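Local coordinates for protein beta-glucoside phosphorylase BglX (Unidentified, PDB 5VQE) that probably cleaves beta-glucosides by phosphorolysis, as a phosphorylase of glycoside hydrolase family 3, at residues A[190-195]-A[236-241]. Residues are numbered along the deposited sequence; the frame is centred on the assembly and turned at random.
Sequences TTIKHF and ETLMSA. With G2F (2-deoxy-2-fluoro-alpha-D-glucopyranose), chain B.
Main-chain hydrogen bonds join Ile192 to Thr237 and Met239, binding strands 191-195 and 237-244 in parallel within the family's TIM-barrel domain. Ile192 N donates to Thr237 O, and Met239 N donates to Ile192 O at 3.0 Å. A beta bulge then shifts the register by one, across the cis peptide that precedes His194; pairing resumes where Phe195 N reaches Met239 O and Ala241 N reaches Phe195 O at 2.8 Å, nearly straight (173°).

At the N-terminal end side chains join the main chain in the polar contact. Glu236 bends at chi2 (88°) and brings OE1 back to Thr190, where OG1 meets it almost end-on at 2.8 Å while N comes from above the carboxylate plane; OE2 makes a salt bridge to Arg184. An alanine in place of Glu236 would probably leave Thr190 N and OG1 without their shared acceptor and Arg184 without its charge partner. Thr237 OG1 donates to Thr190 O at 2.8 Å from above the carbonyl plane.

Apolar packing lies on the face of Ile192, Leu238 and Phe195, turned to helices 216-232 and 268-278. Leu238 splits its branches: CD1 touches Ile192 CD1 at 3.8 Å, CD2 lies by Phe195 CB.

Extended past CG, Lys193 sets NZ 3.0 Å from both O3 and O4 of 2-deoxy-2-fluoroglucose; NZ also makes a salt bridge to Glu146 and a hydrogen bond to Tyr145 O. His194 NE2 is hydrogen-bonded to O3 at 2.8 Å; Lys193 CG covers one face of its ring, and Asp150 holds ND1. Met239 packs its thioether on the sugar, CE 3.5 Å from O4. The bulge presents Lys193 and His194 to O3, Lys193 also reaching O4, with Glu146, Tyr145 and Asp150 steadying them; these contacts hold the fluoroglucose, and probably the substrate's glucosyl unit likewise.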
loop_
_atom_site.group_PDB
_atom_site.type_symbol
_atom_site.label_atom_id
_atom_site.label_comp_id
_atom_site.label_asym_id
_atom_site.label_seq_id
_atom_site.Cartn_x
_atom_site.Cartn_y
_atom_site.Cartn_z
ATOM N N THR A 190 -10.354 4.335 7.596
ATOM C CA THR A 190 -9.659 4.121 6.335
ATOM C C THR A 190 -9.120 5.431 5.769
ATOM O O THR A 190 -9.517 6.529 6.175
ATOM C CB THR A 190 -10.570 3.461 5.292
ATOM O OG1 THR A 190 -11.585 4.382 4.884
ATOM C CG2 THR A 190 -11.200 2.188 5.843
ATOM N N THR A 191 -8.202 5.284 4.811
ATOM C CA THR A 191 -7.450 6.390 4.218
ATOM C C THR A 191 -7.378 6.159 2.720
ATOM O O THR A 191 -6.694 5.231 2.281
ATOM C CB THR A 191 -6.031 6.455 4.781
ATOM O OG1 THR A 191 -6.069 6.348 6.205
ATOM C CG2 THR A 191 -5.323 7.766 4.373
ATOM N N ILE A 192 -8.033 6.998 1.929
ATOM C CA ILE A 192 -7.841 6.918 0.484
ATOM C C ILE A 192 -6.572 7.671 0.103
ATOM O O ILE A 192 -6.343 8.800 0.556
ATOM C CB ILE A 192 -9.073 7.443 -0.273
ATOM C CG1 ILE A 192 -9.501 8.838 0.211
ATOM C CG2 ILE A 192 -10.213 6.429 -0.163
ATOM C CD1 ILE A 192 -10.695 9.417 -0.578
ATOM N N LYS A 193 -5.736 7.030 -0.719
ATOM C CA LYS A 193 -4.430 7.544 -1.122
ATOM C C LYS A 193 -4.147 7.040 -2.532
ATOM O O LYS A 193 -4.765 6.072 -2.980
ATOM C CB LYS A 193 -3.334 7.107 -0.132
ATOM C CG LYS A 193 -3.044 5.603 -0.098
ATOM C CD LYS A 193 -2.062 5.255 1.024
ATOM C CE LYS A 193 -1.543 3.833 0.914
ATOM N NZ LYS A 193 -0.720 3.406 2.092
ATOM N N HIS A 194 -3.223 7.682 -3.256
ATOM C CA HIS A 194 -2.406 8.832 -2.861
ATOM C C HIS A 194 -2.848 10.079 -3.646
ATOM O O HIS A 194 -2.645 10.154 -4.851
ATOM C CB HIS A 194 -0.926 8.561 -3.151
ATOM C CG HIS A 194 -0.388 7.319 -2.503
ATOM N ND1 HIS A 194 -0.450 6.078 -3.105
ATOM C CD2 HIS A 194 0.242 7.130 -1.319
ATOM C CE1 HIS A 194 0.109 5.177 -2.314
ATOM N NE2 HIS A 194 0.542 5.788 -1.226
ATOM N N PHE A 195 -3.446 11.034 -2.980
ATOM C CA PHE A 195 -4.028 12.177 -3.671
ATOM C C PHE A 195 -2.928 13.160 -4.072
ATOM O O PHE A 195 -2.024 13.436 -3.276
ATOM C CB PHE A 195 -5.051 12.846 -2.763
ATOM C CG PHE A 195 -5.591 14.152 -3.286
ATOM C CD1 PHE A 195 -5.030 15.350 -2.892
ATOM C CD2 PHE A 195 -6.698 14.177 -4.128
ATOM C CE1 PHE A 195 -5.529 16.552 -3.356
ATOM C CE2 PHE A 195 -7.197 15.381 -4.597
ATOM C CZ PHE A 195 -6.608 16.563 -4.211
ATOM N N GLU A 236 -13.149 8.199 5.637
ATOM C CA GLU A 236 -12.939 8.993 6.841
ATOM C C GLU A 236 -11.741 9.920 6.703
ATOM O O GLU A 236 -11.796 11.070 7.149
ATOM C CB GLU A 236 -12.756 8.087 8.051
ATOM C CG GLU A 236 -13.976 7.235 8.368
ATOM C CD GLU A 236 -13.996 5.912 7.642
ATOM O OE1 GLU A 236 -13.087 5.647 6.817
ATOM O OE2 GLU A 236 -14.935 5.127 7.900
ATOM N N THR A 237 -10.657 9.439 6.095
ATOM C CA THR A 237 -9.433 10.211 5.985
ATOM C C THR A 237 -8.889 10.061 4.572
ATOM O O THR A 237 -9.257 9.139 3.833
ATOM C CB THR A 237 -8.370 9.780 7.014
ATOM O OG1 THR A 237 -7.704 8.584 6.577
ATOM C CG2 THR A 237 -8.992 9.547 8.404
ATOM N N LEU A 238 -8.015 10.995 4.208
ATOM C CA LEU A 238 -7.399 11.056 2.893
ATOM C C LEU A 238 -5.939 11.446 3.063
ATOM O O LEU A 238 -5.606 12.290 3.902
ATOM C CB LEU A 238 -8.138 12.057 1.998
ATOM C CG LEU A 238 -7.564 12.384 0.620
ATOM C CD1 LEU A 238 -8.693 12.671 -0.345
ATOM C CD2 LEU A 238 -6.617 13.577 0.689
ATOM N N MET A 239 -5.069 10.831 2.277
ATOM C CA MET A 239 -3.638 11.104 2.350
ATOM C C MET A 239 -3.220 11.918 1.133
ATOM O O MET A 239 -3.331 11.450 -0.008
ATOM C CB MET A 239 -2.824 9.815 2.443
ATOM C CG MET A 239 -1.331 10.069 2.611
ATOM S SD MET A 239 -0.358 8.578 2.861
ATOM C CE MET A 239 -0.773 8.170 4.538
ATOM N N SER A 240 -2.742 13.131 1.384
ATOM C CA SER A 240 -2.255 14.022 0.337
ATOM C C SER A 240 -0.760 13.800 0.146
ATOM O O SER A 240 0.033 14.020 1.069
ATOM C CB SER A 240 -2.555 15.477 0.702
ATOM O OG SER A 240 -2.224 16.352 -0.374
ATOM N N ALA A 241 -0.375 13.360 -1.041
ATOM C CA ALA A 241 0.967 12.861 -1.280
ATOM C C ALA A 241 1.782 13.885 -2.055
ATOM O O ALA A 241 1.320 14.981 -2.370
ATOM C CB ALA A 241 0.910 11.518 -2.005
HETATM C C1 G2F B . 3.936 7.600 2.307
HETATM C C2 G2F B . 3.427 6.500 1.321
HETATM C C3 G2F B . 2.055 5.982 1.847
HETATM C C4 G2F B . 2.237 5.500 3.319
HETATM C C5 G2F B . 2.784 6.702 4.163
HETATM C C6 G2F B . 3.062 6.260 5.654
HETATM O O3 G2F B . 1.717 4.842 1.102
HETATM O O4 G2F B . 0.962 5.198 3.821
HETATM O O5 G2F B . 4.030 7.098 3.617
HETATM O O6 G2F B . 3.870 5.118 5.634
HETATM F F2 G2F B . 3.252 7.027 0.089
#